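Local coordinates for protein tryptophane-5-halogenase (Microbispora sp. ATCC PTA-5024, PDB 5UAO) that probably chlorinates a tryptophan of the NAI-107 lanthipeptide at the indole 5-position, as a flavin-dependent halogenase that binds FAD, at residues V127-E135 with L478-R489; F400-N408 with G464-V474. All blocks are in the same frame, centred on the assembly; numbering follows the deposited sequence.

In the fold
The two contacts lie on the same side of the chain's centre, about 21 Å apart between their centres, and both lie among helices and their connecting loops, not in the two mixed sheets. Along the chain, residues 127-135 come first, then 400-408, 464-474 and 478-489, so interaction 1 encloses interaction 2 in sequence. Helix 461-471, which carries interaction 2, is followed directly by helix 485-501 of interaction 1. Leu-470 connects the two: its CD1 lies 3.8 Å from CD1 of Leu-133, and it also packs on Leu-129. Interaction 2 is buried nearer the flavin, whereas interaction 1 joins helix 485-501 and the loop before it to helix 129-136, farther from the chain's centre.

Interaction 1. Residues V127-E135 with L478-R489; sequences VGLVGSLRE and LLPPREPPEQWR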
loop_
_atom_site.group_PDB
_atom_site.type_symbol
_atom_site.label_atom_id
_atom_site.label_comp_id
_atom_site.label_asym_id
_atom_site.label_seq_id
_atom_site.Cartn_x
_atom_site.Cartn_y
_atom_site.Cartn_z
ATOM N N VAL A 127 -19.345 16.587 -0.625
ATOM C CA VAL A 127 -20.106 17.571 -1.433
ATOM C C VAL A 127 -19.200 17.988 -2.559
ATOM O O VAL A 127 -19.610 18.009 -3.717
ATOM C CB VAL A 127 -20.543 18.814 -0.613
ATOM C CG1 VAL A 127 -21.082 19.925 -1.499
ATOM C CG2 VAL A 127 -21.556 18.399 0.425
ATOM N N GLY A 128 -17.955 18.307 -2.221
ATOM C CA GLY A 128 -16.904 18.433 -3.227
ATOM C C GLY A 128 -15.951 19.552 -2.927
ATOM O O GLY A 128 -16.354 20.705 -2.750
ATOM N N LEU A 129 -14.665 19.222 -2.904
ATOM C CA LEU A 129 -13.658 20.160 -2.461
ATOM C C LEU A 129 -13.443 21.280 -3.444
ATOM O O LEU A 129 -13.309 22.424 -3.055
ATOM C CB LEU A 129 -12.370 19.400 -2.223
ATOM C CG LEU A 129 -11.202 19.880 -1.413
ATOM C CD1 LEU A 129 -11.624 20.635 -0.142
ATOM C CD2 LEU A 129 -10.368 18.620 -1.085
ATOM N N VAL A 130 -13.413 20.960 -4.714
ATOM C CA VAL A 130 -13.147 21.943 -5.737
ATOM C C VAL A 130 -14.314 22.912 -5.831
ATOM O O VAL A 130 -14.132 24.105 -5.903
ATOM C CB VAL A 130 -12.859 21.299 -7.109
ATOM C CG1 VAL A 130 -12.783 22.398 -8.175
ATOM C CG2 VAL A 130 -11.571 20.479 -7.043
ATOM N N GLY A 131 -15.519 22.384 -5.734
ATOM C CA GLY A 131 -16.717 23.230 -5.763
ATOM C C GLY A 131 -16.757 24.132 -4.520
ATOM O O GLY A 131 -17.083 25.340 -4.617
ATOM N N SER A 132 -16.373 23.591 -3.366
ATOM C CA SER A 132 -16.363 24.440 -2.125
ATOM C C SER A 132 -15.393 25.601 -2.349
ATOM O O SER A 132 -15.712 26.805 -2.042
ATOM C CB SER A 132 -15.992 23.592 -0.878
ATOM O OG SER A 132 -15.878 24.392 0.313
ATOM N N LEU A 133 -14.198 25.297 -2.833
ATOM C CA LEU A 133 -13.184 26.382 -3.059
ATOM C C LEU A 133 -13.626 27.439 -4.108
ATOM O O LEU A 133 -13.462 28.667 -3.934
ATOM C CB LEU A 133 -11.835 25.808 -3.455
ATOM C CG LEU A 133 -11.112 25.162 -2.227
ATOM C CD1 LEU A 133 -10.191 24.064 -2.786
ATOM C CD2 LEU A 133 -10.418 26.200 -1.336
ATOM N N ARG A 134 -14.198 26.969 -5.192
ATOM C CA ARG A 134 -14.623 27.914 -6.269
ATOM C C ARG A 134 -15.799 28.792 -5.814
ATOM O O ARG A 134 -15.849 29.956 -6.092
ATOM C CB ARG A 134 -15.036 27.118 -7.482
ATOM C CG ARG A 134 -13.911 26.456 -8.221
ATOM C CD ARG A 134 -14.475 25.546 -9.292
ATOM N NE ARG A 134 -15.123 26.275 -10.380
ATOM C CZ ARG A 134 -14.515 26.784 -11.451
ATOM N NH1 ARG A 134 -13.205 26.687 -11.615
ATOM N NH2 ARG A 134 -15.240 27.413 -12.383
ATOM N N GLU A 135 -16.756 28.209 -5.123
ATOM C CA GLU A 135 -17.987 28.890 -4.726
ATOM C C GLU A 135 -17.836 29.643 -3.435
ATOM O O GLU A 135 -18.541 30.633 -3.264
ATOM C CB GLU A 135 -19.154 27.925 -4.587
ATOM C CG GLU A 135 -19.414 27.065 -5.819
ATOM C CD GLU A 135 -20.057 27.829 -6.985
ATOM O OE1 GLU A 135 -20.838 28.758 -6.735
ATOM O OE2 GLU A 135 -19.783 27.487 -8.153
ATOM N N LEU A 478 -5.225 25.022 -9.214
ATOM C CA LEU A 478 -6.469 24.386 -8.834
ATOM C C LEU A 478 -7.030 23.682 -10.038
ATOM O O LEU A 478 -7.137 24.255 -11.131
ATOM C CB LEU A 478 -7.477 25.410 -8.271
ATOM C CG LEU A 478 -8.694 24.783 -7.597
ATOM C CD1 LEU A 478 -8.284 23.988 -6.363
ATOM C CD2 LEU A 478 -9.734 25.836 -7.223
ATOM N N LEU A 479 -7.406 22.437 -9.859
ATOM C CA LEU A 479 -7.983 21.715 -10.940
ATOM C C LEU A 479 -9.368 22.299 -11.307
ATOM O O LEU A 479 -10.173 22.716 -10.433
ATOM C CB LEU A 479 -8.122 20.220 -10.642
ATOM C CG LEU A 479 -6.828 19.362 -10.404
ATOM C CD1 LEU A 479 -7.229 18.005 -9.825
ATOM C CD2 LEU A 479 -5.975 19.196 -11.658
ATOM N N PRO A 480 -9.678 22.255 -12.605
ATOM C CA PRO A 480 -11.044 22.461 -13.043
ATOM C C PRO A 480 -12.034 21.464 -12.410
ATOM O O PRO A 480 -11.639 20.371 -12.034
ATOM C CB PRO A 480 -10.941 22.220 -14.558
ATOM C CG PRO A 480 -9.776 21.316 -14.708
ATOM C CD PRO A 480 -8.804 21.855 -13.718
ATOM N N PRO A 481 -13.314 21.859 -12.249
ATOM C CA PRO A 481 -14.335 20.965 -11.719
ATOM C C PRO A 481 -14.763 19.983 -12.790
ATOM O O PRO A 481 -14.618 20.262 -13.976
ATOM C CB PRO A 481 -15.501 21.923 -11.386
ATOM C CG PRO A 481 -15.358 23.014 -12.380
ATOM C CD PRO A 481 -13.879 23.182 -12.599
ATOM N N ARG A 482 -15.304 18.856 -12.372
ATOM C CA ARG A 482 -15.649 17.778 -13.288
ATOM C C ARG A 482 -17.162 17.710 -13.554
ATOM O O ARG A 482 -17.691 16.779 -14.157
ATOM C CB ARG A 482 -15.115 16.506 -12.668
ATOM C CG ARG A 482 -13.589 16.586 -12.499
ATOM C CD ARG A 482 -12.828 15.766 -13.537
ATOM N NE ARG A 482 -12.987 14.348 -13.228
ATOM C CZ ARG A 482 -12.365 13.711 -12.235
ATOM N NH1 ARG A 482 -11.497 14.342 -11.444
ATOM N NH2 ARG A 482 -12.609 12.422 -12.035
ATOM N N GLU A 483 -17.867 18.727 -13.107
ATOM C CA GLU A 483 -19.307 18.754 -13.219
ATOM C C GLU A 483 -19.696 20.222 -13.299
ATOM O O GLU A 483 -18.932 21.101 -12.860
ATOM C CB GLU A 483 -19.944 18.091 -12.002
ATOM C CG GLU A 483 -19.545 18.756 -10.687
ATOM C CD GLU A 483 -20.263 18.203 -9.477
ATOM O OE1 GLU A 483 -21.256 17.443 -9.600
ATOM O OE2 GLU A 483 -19.831 18.566 -8.352
ATOM N N PRO A 484 -20.855 20.498 -13.888
ATOM C CA PRO A 484 -21.310 21.880 -13.982
ATOM C C PRO A 484 -21.461 22.508 -12.563
ATOM O O PRO A 484 -21.810 21.821 -11.613
ATOM C CB PRO A 484 -22.690 21.758 -14.654
ATOM C CG PRO A 484 -22.781 20.375 -15.216
ATOM C CD PRO A 484 -21.821 19.528 -14.438
ATOM N N PRO A 485 -21.173 23.802 -12.419
ATOM C CA PRO A 485 -21.220 24.349 -11.070
ATOM C C PRO A 485 -22.580 24.247 -10.368
ATOM O O PRO A 485 -22.627 24.185 -9.166
ATOM C CB PRO A 485 -20.829 25.783 -11.282
ATOM C CG PRO A 485 -19.918 25.759 -12.441
ATOM C CD PRO A 485 -20.496 24.717 -13.357
ATOM N N GLU A 486 -23.676 24.210 -11.126
ATOM C CA GLU A 486 -25.012 24.117 -10.565
ATOM C C GLU A 486 -25.279 22.802 -9.931
ATOM O O GLU A 486 -26.074 22.711 -9.022
ATOM C CB GLU A 486 -26.101 24.345 -11.650
ATOM C CG GLU A 486 -25.835 23.667 -12.991
ATOM C CD GLU A 486 -24.963 24.524 -13.930
ATOM O OE1 GLU A 486 -25.204 24.441 -15.157
ATOM O OE2 GLU A 486 -24.046 25.274 -13.474
ATOM N N GLN A 487 -24.660 21.743 -10.427
ATOM C CA GLN A 487 -24.781 20.470 -9.753
ATOM C C GLN A 487 -24.119 20.479 -8.357
ATOM O O GLN A 487 -24.705 19.958 -7.387
ATOM C CB GLN A 487 -24.246 19.343 -10.662
ATOM C CG GLN A 487 -25.186 19.201 -11.879
ATOM C CD GLN A 487 -26.686 19.349 -11.499
ATOM O OE1 GLN A 487 -27.242 18.510 -10.774
ATOM N NE2 GLN A 487 -27.326 20.445 -11.944
ATOM N N TRP A 488 -22.916 21.047 -8.253
ATOM C CA TRP A 488 -22.256 21.161 -6.934
ATOM C C TRP A 488 -23.160 21.967 -6.013
ATOM O O TRP A 488 -23.476 21.525 -4.910
ATOM C CB TRP A 488 -20.903 21.853 -7.036
ATOM C CG TRP A 488 -20.229 21.902 -5.703
ATOM C CD1 TRP A 488 -19.357 20.970 -5.195
ATOM C CD2 TRP A 488 -20.359 22.914 -4.707
ATOM N NE1 TRP A 488 -18.969 21.315 -3.926
ATOM C CE2 TRP A 488 -19.557 22.506 -3.591
ATOM C CE3 TRP A 488 -21.104 24.085 -4.595
ATOM C CZ2 TRP A 488 -19.473 23.264 -2.407
ATOM C CZ3 TRP A 488 -20.987 24.851 -3.413
ATOM C CH2 TRP A 488 -20.178 24.412 -2.329
ATOM N N ARG A 489 -23.595 23.132 -6.506
ATOM C CA ARG A 489 -24.465 24.004 -5.757
ATOM C C ARG A 489 -25.738 23.318 -5.247
ATOM O O ARG A 489 -26.126 23.507 -4.048
ATOM C CB ARG A 489 -24.814 25.263 -6.552
ATOM C CG ARG A 489 -23.694 26.273 -6.593
ATOM C CD ARG A 489 -24.129 27.656 -7.046
ATOM N NE ARG A 489 -24.549 27.682 -8.455
ATOM C CZ ARG A 489 -23.824 28.098 -9.489
ATOM N NH1 ARG A 489 -22.562 28.537 -9.357
ATOM N NH2 ARG A 489 -24.405 28.094 -10.698
HETATM O O HOH W 1 -11.269 25.065 -10.663
HETATM O O HOH W 2 -20.068 24.965 -8.196
#
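Trp-488 lies against Gly-131 where helices 129-135 and 485-489 cross almost perpendicularly, at -98° with axes 9.9 Å apart, while residues 478-481 run past the other flank of the first helix as an extended, proline-rich strap. The indole is clasped on both faces. Gly-131 CA sits over its five-membered ring, 3.5 Å from the centroid, in a CH-pi contact, and a side chain at Gly-131 would collide with the ring; the opposite face meets CG1 of Val-127. With CG anti to the backbone N (chi1 -178°), the indole reaches across to the N-cap residue, where NE1 donates a bent hydrogen bond to Gly-128 O (2.9 Å), which also accepts from Ser-132 N on the same face of its carbonyl plane. An alanine in place of Trp-488 would be likely to open a gap over Gly-131 and deprive Gly-128 O of its indole donor. Glu-135 slides its CG past the benzene ring before its chain bends, letting OE1 accept a nearly straight hydrogen bond from Arg-489 NH1 (3.1 Å), part of a salt bridge, with OE1 in the guanidinium plane. Pro-481 CD lies over the rim of one face of the Arg-134 guanidinium, and a water links Arg-134 NH1 to Leu-479 O. Val-127 also packs on Ala-492 and Ala-495 of helix 485-501, while helix 461-471 covers the side of helix 129-136 that carries Leu-129.

Interaction 2. Residues F400-N408 with G464-V474; sequences FLSIHYRFN and GVDTLLLGQEV
Leu-468 presses its branched end onto one face of the His-404 imidazole, its CG 3.8 Å from the ring centroid and 18° off the normal, a CH-pi contact between helices that run nearly parallel (7°, axes 9.9 Å apart). The ring is held for this by polar bonds at its two nitrogens: ND1 donates to Phe-400 O (2.8 Å), which lies close to the ring plane, and NE2 is hydrogen-bonded to Glu-355. His-404 CE1 in turn stands over the centre of the Phe-400 ring, whose edge meets Gly-464 O at CE1, while CD1 passes alongside Val-465 CG2. Ile-403 holds CG1 between its backbone N and carbonyl carbon (chi1 67°), and its CD1 drives across Leu-469, 3.7 Å from CG. One turn on, at Phe-407, Val-474 CG2 lies over one face of the ring, 3.5 Å from CG, and the opposite face is covered over its centre by Arg-406 CG. The Gln-472 side chain extends toward the backbone of Ile-403, His-404, Phe-407 and Asn-408, and two waters link Phe-407 O to Gln-472 O. Leu-432 of helix 429-437 packs against both Phe-407 and Leu-469. Helix 461-471 ends in a Schellman motif, with Glu-473 at positive phi as C-prime residue, within a buried helix pair whose His-404 side chain is about 13 Å from the bound FAD of this flavin-dependent halogenase.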
loop_
_atom_site.group_PDB
_atom_site.type_symbol
_atom_site.label_atom_id
_atom_site.label_comp_id
_atom_site.label_asym_id
_atom_site.label_seq_id
_atom_site.Cartn_x
_atom_site.Cartn_y
_atom_site.Cartn_z
ATOM N N PHE A 400 3.031 13.899 7.670
ATOM C CA PHE A 400 1.759 14.638 7.631
ATOM C C PHE A 400 1.704 15.763 8.668
ATOM O O PHE A 400 1.251 16.856 8.369
ATOM C CB PHE A 400 0.613 13.612 7.880
ATOM C CG PHE A 400 -0.778 14.209 7.935
ATOM C CD1 PHE A 400 -1.196 15.149 7.008
ATOM C CD2 PHE A 400 -1.694 13.762 8.871
ATOM C CE1 PHE A 400 -2.495 15.644 7.019
ATOM C CE2 PHE A 400 -2.996 14.247 8.900
ATOM C CZ PHE A 400 -3.393 15.177 7.969
ATOM N N LEU A 401 2.124 15.504 9.901
ATOM C CA LEU A 401 2.181 16.554 10.877
ATOM C C LEU A 401 3.146 17.655 10.444
ATOM O O LEU A 401 2.906 18.835 10.768
ATOM C CB LEU A 401 2.594 16.072 12.265
ATOM C CG LEU A 401 1.564 15.123 12.922
ATOM C CD1 LEU A 401 2.062 14.671 14.292
ATOM C CD2 LEU A 401 0.286 15.874 13.122
ATOM N N SER A 402 4.251 17.273 9.798
ATOM C CA SER A 402 5.261 18.280 9.378
ATOM C C SER A 402 4.621 19.415 8.524
ATOM O O SER A 402 4.993 20.570 8.648
ATOM C CB SER A 402 6.430 17.599 8.608
ATOM O OG SER A 402 6.227 17.336 7.196
ATOM N N ILE A 403 3.665 19.081 7.667
ATOM C CA ILE A 403 3.045 20.096 6.815
ATOM C C ILE A 403 2.047 20.953 7.569
ATOM O O ILE A 403 1.631 21.964 7.015
ATOM C CB ILE A 403 2.458 19.516 5.507
ATOM C CG1 ILE A 403 1.274 18.596 5.780
ATOM C CG2 ILE A 403 3.511 18.762 4.783
ATOM C CD1 ILE A 403 0.121 18.841 4.904
ATOM N N HIS A 404 1.615 20.556 8.790
ATOM C CA HIS A 404 0.784 21.451 9.629
ATOM C C HIS A 404 1.641 22.628 10.125
ATOM O O HIS A 404 1.141 23.726 10.398
ATOM C CB HIS A 404 0.234 20.767 10.858
ATOM C CG HIS A 404 -0.716 19.633 10.590
ATOM N ND1 HIS A 404 -0.414 18.561 9.791
ATOM C CD2 HIS A 404 -1.953 19.391 11.069
ATOM C CE1 HIS A 404 -1.423 17.698 9.788
ATOM N NE2 HIS A 404 -2.355 18.166 10.585
ATOM N N TYR A 405 2.953 22.393 10.277
ATOM C CA TYR A 405 3.868 23.395 10.777
ATOM C C TYR A 405 4.507 24.267 9.727
ATOM O O TYR A 405 4.518 25.496 9.871
ATOM C CB TYR A 405 4.977 22.766 11.658
ATOM C CG TYR A 405 4.529 22.555 13.099
ATOM C CD1 TYR A 405 4.536 23.604 14.005
ATOM C CD2 TYR A 405 4.020 21.313 13.516
ATOM C CE1 TYR A 405 4.108 23.422 15.277
ATOM C CE2 TYR A 405 3.607 21.112 14.788
ATOM C CZ TYR A 405 3.646 22.182 15.652
ATOM O OH TYR A 405 3.230 22.024 16.879
ATOM N N ARG A 406 4.979 23.658 8.635
ATOM C CA ARG A 406 5.727 24.362 7.592
ATOM C C ARG A 406 4.892 25.465 6.944
ATOM O O ARG A 406 5.459 26.460 6.468
ATOM C CB ARG A 406 6.100 23.353 6.507
ATOM C CG ARG A 406 6.931 23.900 5.362
ATOM C CD ARG A 406 8.341 24.083 5.829
ATOM N NE ARG A 406 9.103 24.918 4.931
ATOM C CZ ARG A 406 10.406 24.746 4.669
ATOM N NH1 ARG A 406 11.097 23.745 5.198
ATOM N NH2 ARG A 406 11.023 25.561 3.846
ATOM N N PHE A 407 3.560 25.285 6.857
ATOM C CA PHE A 407 2.746 26.169 6.018
ATOM C C PHE A 407 1.721 27.022 6.806
ATOM O O PHE A 407 0.742 27.540 6.215
ATOM C CB PHE A 407 2.041 25.362 4.946
ATOM C CG PHE A 407 2.972 24.608 4.043
ATOM C CD1 PHE A 407 3.837 25.293 3.199
ATOM C CD2 PHE A 407 2.999 23.232 4.040
ATOM C CE1 PHE A 407 4.670 24.611 2.337
ATOM C CE2 PHE A 407 3.866 22.532 3.242
ATOM C CZ PHE A 407 4.692 23.233 2.347
ATOM N N ASN A 408 1.942 27.147 8.129
ATOM C CA ASN A 408 1.015 27.889 8.947
ATOM C C ASN A 408 1.373 29.373 8.977
ATOM O O ASN A 408 2.125 29.849 9.835
ATOM C CB ASN A 408 0.907 27.287 10.386
ATOM C CG ASN A 408 -0.197 27.972 11.208
ATOM O OD1 ASN A 408 -0.816 28.898 10.707
ATOM N ND2 ASN A 408 -0.362 27.578 12.463
ATOM N N GLY A 464 -6.820 14.028 3.814
ATOM C CA GLY A 464 -6.330 14.784 4.932
ATOM C C GLY A 464 -5.215 15.722 4.508
ATOM O O GLY A 464 -5.147 16.886 4.937
ATOM N N VAL A 465 -4.335 15.219 3.665
ATOM C CA VAL A 465 -3.229 16.061 3.114
ATOM C C VAL A 465 -3.809 17.229 2.299
ATOM O O VAL A 465 -3.417 18.394 2.499
ATOM C CB VAL A 465 -2.265 15.241 2.234
ATOM C CG1 VAL A 465 -1.186 16.144 1.609
ATOM C CG2 VAL A 465 -1.597 14.144 3.099
ATOM N N ASP A 466 -4.750 16.940 1.419
ATOM C CA ASP A 466 -5.413 17.991 0.635
ATOM C C ASP A 466 -6.069 19.059 1.548
ATOM O O ASP A 466 -5.978 20.248 1.289
ATOM C CB ASP A 466 -6.488 17.376 -0.223
ATOM C CG ASP A 466 -5.965 16.800 -1.593
ATOM O OD1 ASP A 466 -4.912 17.209 -2.191
ATOM O OD2 ASP A 466 -6.720 15.950 -2.112
ATOM N N THR A 467 -6.711 18.640 2.623
ATOM C CA THR A 467 -7.467 19.593 3.425
ATOM C C THR A 467 -6.517 20.535 4.132
ATOM O O THR A 467 -6.751 21.730 4.146
ATOM C CB THR A 467 -8.413 18.889 4.419
ATOM O OG1 THR A 467 -9.296 18.046 3.695
ATOM C CG2 THR A 467 -9.199 19.864 5.263
ATOM N N LEU A 468 -5.431 20.000 4.676
ATOM C CA LEU A 468 -4.456 20.780 5.394
ATOM C C LEU A 468 -3.761 21.744 4.467
ATOM O O LEU A 468 -3.572 22.890 4.821
ATOM C CB LEU A 468 -3.389 19.908 6.128
ATOM C CG LEU A 468 -3.778 19.681 7.573
ATOM C CD1 LEU A 468 -3.776 20.969 8.434
ATOM C CD2 LEU A 468 -5.140 19.039 7.660
ATOM N N LEU A 469 -3.444 21.304 3.256
ATOM C CA LEU A 469 -2.670 22.158 2.355
ATOM C C LEU A 469 -3.577 23.306 1.743
ATOM O O LEU A 469 -3.228 24.475 1.742
ATOM C CB LEU A 469 -2.037 21.281 1.277
ATOM C CG LEU A 469 -0.872 20.380 1.699
ATOM C CD1 LEU A 469 -0.453 19.576 0.448
ATOM C CD2 LEU A 469 0.277 21.239 2.092
ATOM N N LEU A 470 -4.791 22.965 1.379
ATOM C CA LEU A 470 -5.716 23.966 0.823
ATOM C C LEU A 470 -6.233 24.866 1.941
ATOM O O LEU A 470 -6.439 26.084 1.764
ATOM C CB LEU A 470 -6.891 23.235 0.125
ATOM C CG LEU A 470 -6.535 22.486 -1.158
ATOM C CD1 LEU A 470 -7.680 21.565 -1.410
ATOM C CD2 LEU A 470 -6.290 23.423 -2.322
ATOM N N GLY A 471 -6.436 24.287 3.118
ATOM C CA GLY A 471 -6.829 25.130 4.287
ATOM C C GLY A 471 -5.845 26.200 4.610
ATOM O O GLY A 471 -6.199 27.321 5.024
ATOM N N GLN A 472 -4.585 25.853 4.466
ATOM C CA GLN A 472 -3.468 26.762 4.722
ATOM C C GLN A 472 -3.020 27.591 3.496
ATOM O O GLN A 472 -2.002 28.313 3.581
ATOM C CB GLN A 472 -2.276 25.941 5.268
ATOM C CG GLN A 472 -2.422 25.476 6.697
ATOM C CD GLN A 472 -1.245 24.574 7.095
ATOM O OE1 GLN A 472 -1.027 23.472 6.549
ATOM N NE2 GLN A 472 -0.485 25.043 7.984
ATOM N N GLU A 473 -3.803 27.540 2.403
ATOM C CA GLU A 473 -3.608 28.379 1.168
ATOM C C GLU A 473 -2.224 28.217 0.615
ATOM O O GLU A 473 -1.583 29.170 0.243
ATOM C CB GLU A 473 -3.867 29.858 1.431
ATOM C CG GLU A 473 -5.258 30.147 1.962
ATOM C CD GLU A 473 -5.550 31.630 2.079
ATOM O OE1 GLU A 473 -5.118 32.248 3.082
ATOM O OE2 GLU A 473 -6.187 32.179 1.162
ATOM N N VAL A 474 -1.765 26.989 0.570
ATOM C CA VAL A 474 -0.485 26.627 -0.062
ATOM C C VAL A 474 -0.679 26.740 -1.604
ATOM O O VAL A 474 -1.615 26.145 -2.145
ATOM C CB VAL A 474 -0.111 25.189 0.337
ATOM C CG1 VAL A 474 0.961 24.633 -0.553
ATOM C CG2 VAL A 474 0.323 25.177 1.814
HETATM O O HOH W 3 -1.225 29.863 5.873
HETATM O O HOH W 4 1.160 28.780 3.417
#